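Long-range contact in dehydrogenase (Chromobacterium violaceum, PDB 3Q2I), which probably oxidises the sugar ring of UDP-N-acetylglucosaminuronic acid with NAD, a step toward 2,3-diacetamido-2,3-dideoxy-D-mannuronic acid: residues A[161-172]-A[190-199]. Sequence-based numbering, arbitrary orientation.
With HP7 ((2S,3S,4R,5R,6R)-5-acetamido-6-[[[(2R,3S,4R,5R)-5-(2,4-dioxopyrimidin-1-yl)-3,4-dihydroxy-oxolan-2-yl]methoxy-hydroxy-phosphoryl]oxy-hydroxy-phosphoryl]oxy-3,4-dihydroxy-oxane-2-carboxylic acid), chain C.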
ATOM      1  N   VAL A 161      16.024  19.036  17.424  1.00 15.28           N
ATOM      2  CA  VAL A 161      16.929  18.454  18.432  1.00 14.01           C
ATOM      3  C   VAL A 161      18.148  17.851  17.706  1.00 18.51           C
ATOM      4  O   VAL A 161      17.987  17.044  16.781  1.00 17.51           O
ATOM      5  CB  VAL A 161      16.216  17.367  19.235  1.00 14.71           C
ATOM      6  CG1 VAL A 161      17.164  16.650  20.206  1.00 16.21           C
ATOM      7  CG2 VAL A 161      15.053  17.980  19.996  1.00 15.09           C
ATOM      8  N   ASN A 162      19.377  18.118  18.154  1.00 15.14           N
ATOM      9  CA  ASN A 162      20.580  17.526  17.575  1.00 16.59           C
ATOM     10  C   ASN A 162      21.367  16.869  18.676  1.00 16.68           C
ATOM     11  O   ASN A 162      21.558  17.447  19.746  1.00 19.46           O
ATOM     12  CB  ASN A 162      21.524  18.547  16.939  1.00 16.76           C
ATOM     13  CG  ASN A 162      20.910  19.225  15.734  1.00 22.36           C
ATOM     14  OD1 ASN A 162      20.191  18.617  14.952  1.00 19.47           O
ATOM     15  ND2 ASN A 162      21.296  20.474  15.517  1.00 21.27           N
ATOM     16  N   VAL A 163      21.782  15.650  18.448  1.00 13.59           N
ATOM     17  CA  VAL A 163      22.724  14.944  19.360  1.00 15.57           C
ATOM     18  C   VAL A 163      23.845  14.465  18.465  1.00 18.49           C
ATOM     19  O   VAL A 163      23.734  13.421  17.799  1.00 15.80           O
ATOM     20  CB  VAL A 163      22.061  13.799  20.123  1.00 15.75           C
ATOM     21  CG1 VAL A 163      23.105  13.137  21.099  1.00 18.02           C
ATOM     22  CG2 VAL A 163      20.876  14.388  20.950  1.00 15.98           C
ATOM     23  N   PHE A 164      24.937  15.242  18.484  1.00 16.57           N
ATOM     24  CA  PHE A 164      26.093  14.951  17.610  1.00 16.38           C
ATOM     25  C   PHE A 164      27.243  14.550  18.548  1.00 17.97           C
ATOM     26  O   PHE A 164      27.947  15.410  19.068  1.00 21.64           O
ATOM     27  CB  PHE A 164      26.472  16.169  16.781  1.00 19.16           C
ATOM     28  CG  PHE A 164      25.358  16.686  15.865  1.00 17.82           C
ATOM     29  CD1 PHE A 164      24.432  15.792  15.308  1.00 18.73           C
ATOM     30  CD2 PHE A 164      25.280  18.013  15.494  1.00 17.83           C
ATOM     31  CE1 PHE A 164      23.433  16.244  14.442  1.00 16.76           C
ATOM     32  CE2 PHE A 164      24.280  18.459  14.617  1.00 16.56           C
ATOM     33  CZ  PHE A 164      23.385  17.545  14.056  1.00 17.13           C
ATOM     34  N   TRP A 165      27.340  13.259  18.807  1.00 16.27           N
ATOM     35  CA  TRP A 165      28.233  12.729  19.822  1.00 19.51           C
ATOM     36  C   TRP A 165      29.199  11.712  19.229  1.00 20.29           C
ATOM     37  O   TRP A 165      29.209  11.421  18.017  1.00 17.55           O
ATOM     38  CB  TRP A 165      27.386  12.072  20.923  1.00 17.06           C
ATOM     39  CG  TRP A 165      26.742  13.043  21.896  1.00 16.84           C
ATOM     40  CD1 TRP A 165      26.808  14.427  21.948  1.00 16.51           C
ATOM     41  CD2 TRP A 165      25.948  12.641  23.007  1.00 15.53           C
ATOM     42  NE1 TRP A 165      26.075  14.890  23.019  1.00 18.99           N
ATOM     43  CE2 TRP A 165      25.518  13.811  23.666  1.00 17.06           C
ATOM     44  CE3 TRP A 165      25.491  11.393  23.467  1.00 17.79           C
ATOM     45  CZ2 TRP A 165      24.694  13.761  24.802  1.00 19.26           C
ATOM     46  CZ3 TRP A 165      24.680  11.342  24.601  1.00 18.74           C
ATOM     47  CH2 TRP A 165      24.284  12.534  25.260  1.00 17.80           C
ATOM     48  N   THR A 166      30.024  11.119  20.093  1.00 20.40           N
ATOM     49  CA  THR A 166      31.051  10.237  19.591  1.00 19.60           C
ATOM     50  C   THR A 166      31.162   8.983  20.412  1.00 19.35           C
ATOM     51  O   THR A 166      31.353   9.091  21.624  1.00 21.78           O
ATOM     52  CB  THR A 166      32.439  10.928  19.663  1.00 20.50           C
ATOM     53  OG1 THR A 166      32.368  12.191  19.008  1.00 20.91           O
ATOM     54  CG2 THR A 166      33.480  10.020  19.049  1.00 21.99           C
ATOM     55  N   ARG A 167      31.050   7.806  19.795  1.00 18.70           N
ATOM     56  CA  ARG A 167      31.201   6.522  20.480  1.00 21.65           C
ATOM     57  C   ARG A 167      32.054   5.663  19.567  1.00 21.39           C
ATOM     58  O   ARG A 167      31.684   5.378  18.427  1.00 21.25           O
ATOM     59  CB  ARG A 167      29.873   5.778  20.705  1.00 20.21           C
ATOM     60  CG  ARG A 167      28.887   6.509  21.573  1.00 18.74           C
ATOM     61  CD  ARG A 167      29.429   6.709  22.980  1.00 22.52           C
ATOM     62  NE  ARG A 167      28.455   7.310  23.886  1.00 20.24           N
ATOM     63  CZ  ARG A 167      28.342   8.610  24.091  1.00 20.95           C
ATOM     64  NH1 ARG A 167      27.438   9.041  24.971  1.00 22.75           N
ATOM     65  NH2 ARG A 167      29.099   9.489  23.437  1.00 22.55           N
ATOM     66  N   PRO A 168      33.265   5.285  20.026  1.00 23.28           N
ATOM     67  CA  PRO A 168      34.151   4.516  19.168  1.00 21.88           C
ATOM     68  C   PRO A 168      33.780   3.036  19.257  1.00 20.27           C
ATOM     69  O   PRO A 168      32.994   2.663  20.131  1.00 20.65           O
ATOM     70  CB  PRO A 168      35.541   4.758  19.818  1.00 24.29           C
ATOM     71  CG  PRO A 168      35.180   4.907  21.299  1.00 22.49           C
ATOM     72  CD  PRO A 168      33.912   5.730  21.272  1.00 22.85           C
ATOM     73  N   GLN A 169      34.330   2.198  18.381  1.00 21.29           N
ATOM     74  CA  GLN A 169      34.045   0.777  18.452  1.00 19.97           C
ATOM     75  C   GLN A 169      34.261   0.182  19.860  1.00 23.21           C
ATOM     76  O   GLN A 169      33.539  -0.741  20.284  1.00 21.76           O
ATOM     77  CB  GLN A 169      34.812  -0.004  17.384  1.00 23.55           C
ATOM     78  CG  GLN A 169      34.456  -1.449  17.243  1.00 20.64           C
ATOM     79  CD  GLN A 169      33.051  -1.609  16.705  1.00 22.75           C
ATOM     80  OE1 GLN A 169      32.632  -0.875  15.792  1.00 24.65           O
ATOM     81  NE2 GLN A 169      32.300  -2.518  17.298  1.00 21.38           N
ATOM     82  N   GLU A 170      35.291   0.642  20.564  1.00 23.43           N
ATOM     83  CA  GLU A 170      35.640   0.006  21.840  1.00 25.76           C
ATOM     84  C   GLU A 170      34.521   0.203  22.875  1.00 23.70           C
ATOM     85  O   GLU A 170      34.324  -0.640  23.752  1.00 23.30           O
ATOM     86  CB  GLU A 170      36.975   0.550  22.391  1.00 26.67           C
ATOM     87  CG  GLU A 170      36.993   2.048  22.640  1.00 37.88           C
ATOM     88  CD  GLU A 170      38.063   2.501  23.629  1.00 56.73           C
ATOM     89  OE1 GLU A 170      38.065   3.706  23.989  1.00 63.52           O
ATOM     90  OE2 GLU A 170      38.900   1.662  24.037  1.00 56.48           O
ATOM     91  N   TYR A 171      33.717   1.263  22.719  1.00 20.20           N
ATOM     92  CA  TYR A 171      32.533   1.454  23.575  1.00 19.69           C
ATOM     93  C   TYR A 171      31.545   0.294  23.439  1.00 20.22           C
ATOM     94  O   TYR A 171      31.047  -0.261  24.429  1.00 19.91           O
ATOM     95  CB  TYR A 171      31.892   2.811  23.207  1.00 18.35           C
ATOM     96  CG  TYR A 171      30.474   2.957  23.708  1.00 23.55           C
ATOM     97  CD1 TYR A 171      30.203   3.411  24.991  1.00 22.19           C
ATOM     98  CD2 TYR A 171      29.390   2.555  22.925  1.00 24.00           C
ATOM     99  CE1 TYR A 171      28.914   3.510  25.483  1.00 23.05           C
ATOM    100  CE2 TYR A 171      28.106   2.635  23.408  1.00 22.56           C
ATOM    101  CZ  TYR A 171      27.865   3.126  24.660  1.00 24.52           C
ATOM    102  OH  TYR A 171      26.585   3.206  25.124  1.00 20.98           O
ATOM    103  N   TYR A 172      31.186  -0.043  22.201  1.00 20.45           N
ATOM    104  CA  TYR A 172      30.275  -1.152  21.943  1.00 19.80           C
ATOM    105  C   TYR A 172      30.876  -2.516  22.269  1.00 21.09           C
ATOM    106  O   TYR A 172      30.187  -3.401  22.707  1.00 21.66           O
ATOM    107  CB  TYR A 172      29.835  -1.138  20.479  1.00 19.54           C
ATOM    108  CG  TYR A 172      29.189   0.181  20.102  1.00 18.06           C
ATOM    109  CD1 TYR A 172      27.812   0.374  20.309  1.00 16.92           C
ATOM    110  CD2 TYR A 172      29.904   1.207  19.485  1.00 17.63           C
ATOM    111  CE1 TYR A 172      27.211   1.549  19.967  1.00 16.54           C
ATOM    112  CE2 TYR A 172      29.282   2.396  19.111  1.00 20.43           C
ATOM    113  CZ  TYR A 172      27.923   2.553  19.376  1.00 17.10           C
ATOM    114  OH  TYR A 172      27.350   3.728  18.975  1.00 21.78           O
ATOM    115  N   ASN A 190      19.394   4.106  23.053  1.00 16.21           N
ATOM    116  CA  ASN A 190      20.413   4.201  24.123  1.00 17.29           C
ATOM    117  C   ASN A 190      20.915   5.644  24.211  1.00 15.87           C
ATOM    118  O   ASN A 190      20.421   6.420  25.031  1.00 19.12           O
ATOM    119  CB  ASN A 190      21.577   3.233  23.909  1.00 16.80           C
ATOM    120  CG  ASN A 190      22.630   3.398  25.016  1.00 17.95           C
ATOM    121  OD1 ASN A 190      22.745   4.481  25.559  1.00 21.29           O
ATOM    122  ND2 ASN A 190      23.288   2.331  25.421  1.00 18.85           N
ATOM    123  N   GLN A 191      21.798   6.054  23.308  1.00 17.93           N
ATOM    124  CA  GLN A 191      22.630   7.234  23.625  1.00 19.52           C
ATOM    125  C   GLN A 191      21.867   8.530  23.762  1.00 21.42           C
ATOM    126  O   GLN A 191      22.034   9.300  24.725  1.00 22.46           O
ATOM    127  CB  GLN A 191      23.825   7.359  22.669  1.00 19.96           C
ATOM    128  CG  GLN A 191      24.844   6.229  22.854  1.00 20.98           C
ATOM    129  CD  GLN A 191      24.477   4.977  22.074  1.00 22.05           C
ATOM    130  OE1 GLN A 191      23.814   5.021  21.022  1.00 21.64           O
ATOM    131  NE2 GLN A 191      24.887   3.840  22.580  1.00 23.19           N
ATOM    132  N   ALA A 192      20.941   8.759  22.833  1.00 18.84           N
ATOM    133  CA  ALA A 192      20.172   9.986  22.847  1.00 17.19           C
ATOM    134  C   ALA A 192      18.796   9.888  23.524  1.00 17.27           C
ATOM    135  O   ALA A 192      17.934  10.742  23.287  1.00 19.26           O
ATOM    136  CB  ALA A 192      20.038  10.488  21.390  1.00 18.17           C
ATOM    137  N   SER A 193      18.529   8.838  24.308  1.00 16.27           N
ATOM    138  CA  SER A 193      17.195   8.633  24.827  1.00 17.13           C
ATOM    139  C   SER A 193      16.689   9.776  25.708  1.00 17.37           C
ATOM    140  O   SER A 193      15.495  10.007  25.738  1.00 18.76           O
ATOM    141  CB  SER A 193      17.029   7.276  25.521  1.00 21.96           C
ATOM    142  OG  SER A 193      17.975   7.237  26.559  1.00 26.00           O
ATOM    143  N   HIS A 194      17.582  10.474  26.391  1.00 19.33           N
ATOM    144  CA  HIS A 194      17.151  11.605  27.233  1.00 19.62           C
ATOM    145  C   HIS A 194      16.707  12.802  26.397  1.00 20.10           C
ATOM    146  O   HIS A 194      16.127  13.749  26.917  1.00 19.38           O
ATOM    147  CB  HIS A 194      18.265  12.025  28.227  1.00 22.33           C
ATOM    148  CG  HIS A 194      18.612  10.996  29.266  1.00 20.37           C
ATOM    149  ND1 HIS A 194      17.736  10.610  30.254  1.00 26.65           N
ATOM    150  CD2 HIS A 194      19.783  10.378  29.553  1.00 23.00           C
ATOM    151  CE1 HIS A 194      18.314   9.719  31.044  1.00 23.02           C
ATOM    152  NE2 HIS A 194      19.563   9.564  30.642  1.00 23.55           N
ATOM    153  N   TYR A 195      17.069  12.800  25.108  1.00 18.00           N
ATOM    154  CA  TYR A 195      16.645  13.840  24.182  1.00 17.56           C
ATOM    155  C   TYR A 195      15.356  13.427  23.475  1.00 15.02           C
ATOM    156  O   TYR A 195      14.480  14.264  23.273  1.00 18.26           O
ATOM    157  CB  TYR A 195      17.761  14.153  23.172  1.00 16.93           C
ATOM    158  CG  TYR A 195      18.998  14.740  23.824  1.00 20.09           C
ATOM    159  CD1 TYR A 195      19.303  16.098  23.731  1.00 21.50           C
ATOM    160  CD2 TYR A 195      19.885  13.914  24.497  1.00 18.12           C
ATOM    161  CE1 TYR A 195      20.431  16.613  24.346  1.00 19.67           C
ATOM    162  CE2 TYR A 195      21.024  14.439  25.139  1.00 23.97           C
ATOM    163  CZ  TYR A 195      21.265  15.793  25.052  1.00 22.23           C
ATOM    164  OH  TYR A 195      22.376  16.322  25.727  1.00 22.45           O
ATOM    165  N   VAL A 196      15.220  12.142  23.142  1.00 15.80           N
ATOM    166  CA  VAL A 196      13.930  11.638  22.655  1.00 14.51           C
ATOM    167  C   VAL A 196      12.853  11.978  23.674  1.00 15.07           C
ATOM    168  O   VAL A 196      11.716  12.353  23.326  1.00 17.21           O
ATOM    169  CB  VAL A 196      13.938  10.087  22.363  1.00 16.43           C
ATOM    170  CG1 VAL A 196      12.510   9.644  21.984  1.00 16.29           C
ATOM    171  CG2 VAL A 196      14.961   9.817  21.253  1.00 18.03           C
ATOM    172  N   ASP A 197      13.226  11.837  24.958  1.00 17.88           N
ATOM    173  CA  ASP A 197      12.288  12.116  26.030  1.00 17.10           C
ATOM    174  C   ASP A 197      11.707  13.519  25.920  1.00 15.55           C
ATOM    175  O   ASP A 197      10.582  13.752  26.355  1.00 19.00           O
ATOM    176  CB  ASP A 197      13.006  11.970  27.372  1.00 18.53           C
ATOM    177  CG  ASP A 197      12.105  12.147  28.557  1.00 25.35           C
ATOM    178  OD1 ASP A 197      11.076  11.464  28.630  1.00 19.00           O
ATOM    179  OD2 ASP A 197      12.470  12.954  29.449  1.00 24.80           O
ATOM    180  N   LEU A 198      12.490  14.481  25.431  1.00 14.99           N
ATOM    181  CA  LEU A 198      11.985  15.855  25.410  1.00 14.83           C
ATOM    182  C   LEU A 198      10.806  16.060  24.461  1.00 14.52           C
ATOM    183  O   LEU A 198      10.108  17.063  24.510  1.00 17.31           O
ATOM    184  CB  LEU A 198      13.107  16.833  24.968  1.00 13.26           C
ATOM    185  CG  LEU A 198      14.403  16.699  25.825  1.00 17.03           C
ATOM    186  CD1 LEU A 198      15.489  17.534  25.252  1.00 17.95           C
ATOM    187  CD2 LEU A 198      14.102  16.990  27.313  1.00 22.39           C
ATOM    188  N   LEU A 199      10.707  15.180  23.458  1.00 16.56           N
ATOM    189  CA  LEU A 199       9.702  15.402  22.429  1.00 16.59           C
ATOM    190  C   LEU A 199       8.279  15.418  22.973  1.00 15.11           C
ATOM    191  O   LEU A 199       7.521  16.335  22.663  1.00 17.17           O
ATOM    192  CB  LEU A 199       9.918  14.394  21.288  1.00 15.95           C
ATOM    193  CG  LEU A 199      11.271  14.397  20.585  1.00 18.01           C
ATOM    194  CD1 LEU A 199      11.434  13.293  19.515  1.00 16.86           C
ATOM    195  CD2 LEU A 199      11.472  15.772  19.950  1.00 19.35           C
TER
HETATM  196  N1  HP7 C 550      32.802   9.056  24.504  1.00 27.56           N
HETATM  197  C2  HP7 C 550      33.688   9.289  23.536  1.00 24.86           C
HETATM  198  O2  HP7 C 550      34.339   8.327  23.051  1.00 32.92           O
HETATM  199  N3  HP7 C 550      33.926  10.527  23.092  1.00 26.57           N
HETATM  200  C4  HP7 C 550      33.262  11.570  23.610  1.00 28.37           C
HETATM  201  O4  HP7 C 550      33.569  12.714  23.198  1.00 26.88           O
HETATM  202  C5  HP7 C 550      32.316  11.362  24.618  1.00 29.09           C
HETATM  203  C6  HP7 C 550      32.111  10.061  25.060  1.00 32.14           C
HETATM  204  PA  HP7 C 550      29.867   9.721  28.685  1.00 38.59           P
HETATM  205  PB  HP7 C 550      27.391   9.541  30.015  1.00 44.70           P
HETATM  206  O'P HP7 C 550      26.564   6.336  25.729  1.00 27.62           O
HETATM  207  O'Q HP7 C 550      26.143   4.795  27.245  1.00 28.10           O
HETATM  208  C1' HP7 C 550      25.577   9.417  28.125  1.00 33.93           C
HETATM  209  O1A HP7 C 550      29.862  11.156  28.183  1.00 42.54           O
HETATM  210  O1B HP7 C 550      27.338  11.050  29.988  1.00 45.84           O
HETATM  211  C1C HP7 C 550      32.550   7.664  24.899  1.00 29.94           C
HETATM  212  C2' HP7 C 550      24.047   9.579  28.124  1.00 25.92           C
HETATM  213  N2' HP7 C 550      23.621  10.483  29.193  1.00 26.25           N
HETATM  214  O2A HP7 C 550      30.618   9.308  29.921  1.00 43.77           O
HETATM  215  O2B HP7 C 550      27.623   8.751  31.287  1.00 49.85           O
HETATM  216  C2C HP7 C 550      33.469   7.175  26.010  1.00 51.26           C
HETATM  217  O2C HP7 C 550      33.781   5.824  25.653  1.00 52.29           O
HETATM  218  C3' HP7 C 550      23.356   8.233  28.300  1.00 28.19           C
HETATM  219  O3' HP7 C 550      21.967   8.449  27.956  1.00 25.73           O
HETATM  220  O3A HP7 C 550      28.385   9.122  28.829  1.00 40.97           O
HETATM  221  O3B HP7 C 550      25.968   8.987  29.437  1.00 35.92           O
HETATM  222  C3C HP7 C 550      32.554   7.133  27.223  1.00 38.34           C
HETATM  223  O3C HP7 C 550      32.954   6.105  28.130  1.00 61.12           O
HETATM  224  C4' HP7 C 550      23.939   7.178  27.346  1.00 25.34           C
HETATM  225  O4' HP7 C 550      23.432   5.873  27.601  1.00 29.85           O
HETATM  226  C4C HP7 C 550      31.175   6.826  26.647  1.00 31.95           C
HETATM  227  O4C HP7 C 550      31.231   7.613  25.449  1.00 32.80           O
HETATM  228  C5' HP7 C 550      25.449   7.096  27.651  1.00 27.09           C
HETATM  229  O5' HP7 C 550      25.970   8.359  27.247  1.00 31.15           O
HETATM  230  C5C HP7 C 550      30.095   7.397  27.540  1.00 35.04           C
HETATM  231  O5C HP7 C 550      30.343   8.795  27.465  1.00 33.18           O
HETATM  232  C6' HP7 C 550      26.095   5.997  26.843  1.00 22.17           C
HETATM  233  C7' HP7 C 550      22.952  11.626  29.060  1.00 34.49           C
HETATM  234  O7' HP7 C 550      22.469  12.079  28.012  1.00 33.03           O
HETATM  235  C8' HP7 C 550      22.767  12.416  30.335  1.00 28.18           C
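Tyr195 reaches from helix 193-203 onto strand 156-164, and its side chain can be followed outward from the backbone. Its CB rests against Val161 CG1 at 3.9 Å. The ring base then meets Val163 CG2, which sits over one ring face in a CH-pi contact, 3.7 Å from the centroid. The valine puts CG2 there by holding it beside its own backbone N, with CG1 anti to that N (chi1 -178°); CG1 in turn lies over the centre of the Trp165 ring. Farther out, Tyr195 CE2 lies 3.7 Å from Trp165 CZ2, and the hydroxyl ends near the same carbon. The two rings are almost perpendicular, planes at 87°, but meet obliquely. One turn along the helix, Leu199 CD2 touches Val161 CG2, and at the N-cap Ala192 packs on Val163.

Beyond the strand end the same two segments line much of the UDP-sugar site, which Lys106 and Asn250 help complete with further hydrogen bonds. Trp165 CZ3 leans toward Gln191 O, while the acetamido oxygen O7' of HP7 lies at the indole edge, 3.3 Å from Trp165 CH2. Arg167, bent at chi2 (-63°), brings both NE and NH1 to one carboxylate oxygen, O'P; NH1 also donates to the sugar-ring oxygen O5'. NH2 turns back to Thr166 O, a bond that helps fix the guanidinium's rotation. Tyr171 OH donates to the other carboxylate oxygen, O'Q, at 2.7 Å, and Asn190 OD1 accepts from the sugar hydroxyl O4' at 2.6 Å. Asp184 holds the Asn190 amide nitrogen, and His194 NE2 is hydrogen-bonded to NADH. Apolar helix-on-sheet packing thus passes directly into the sugar-binding side of the C-terminal alpha/beta domain, which faces the NADH held largely by the Rossmann-fold domain, as in Gfo/Idh/MocA-type oxidoreductases.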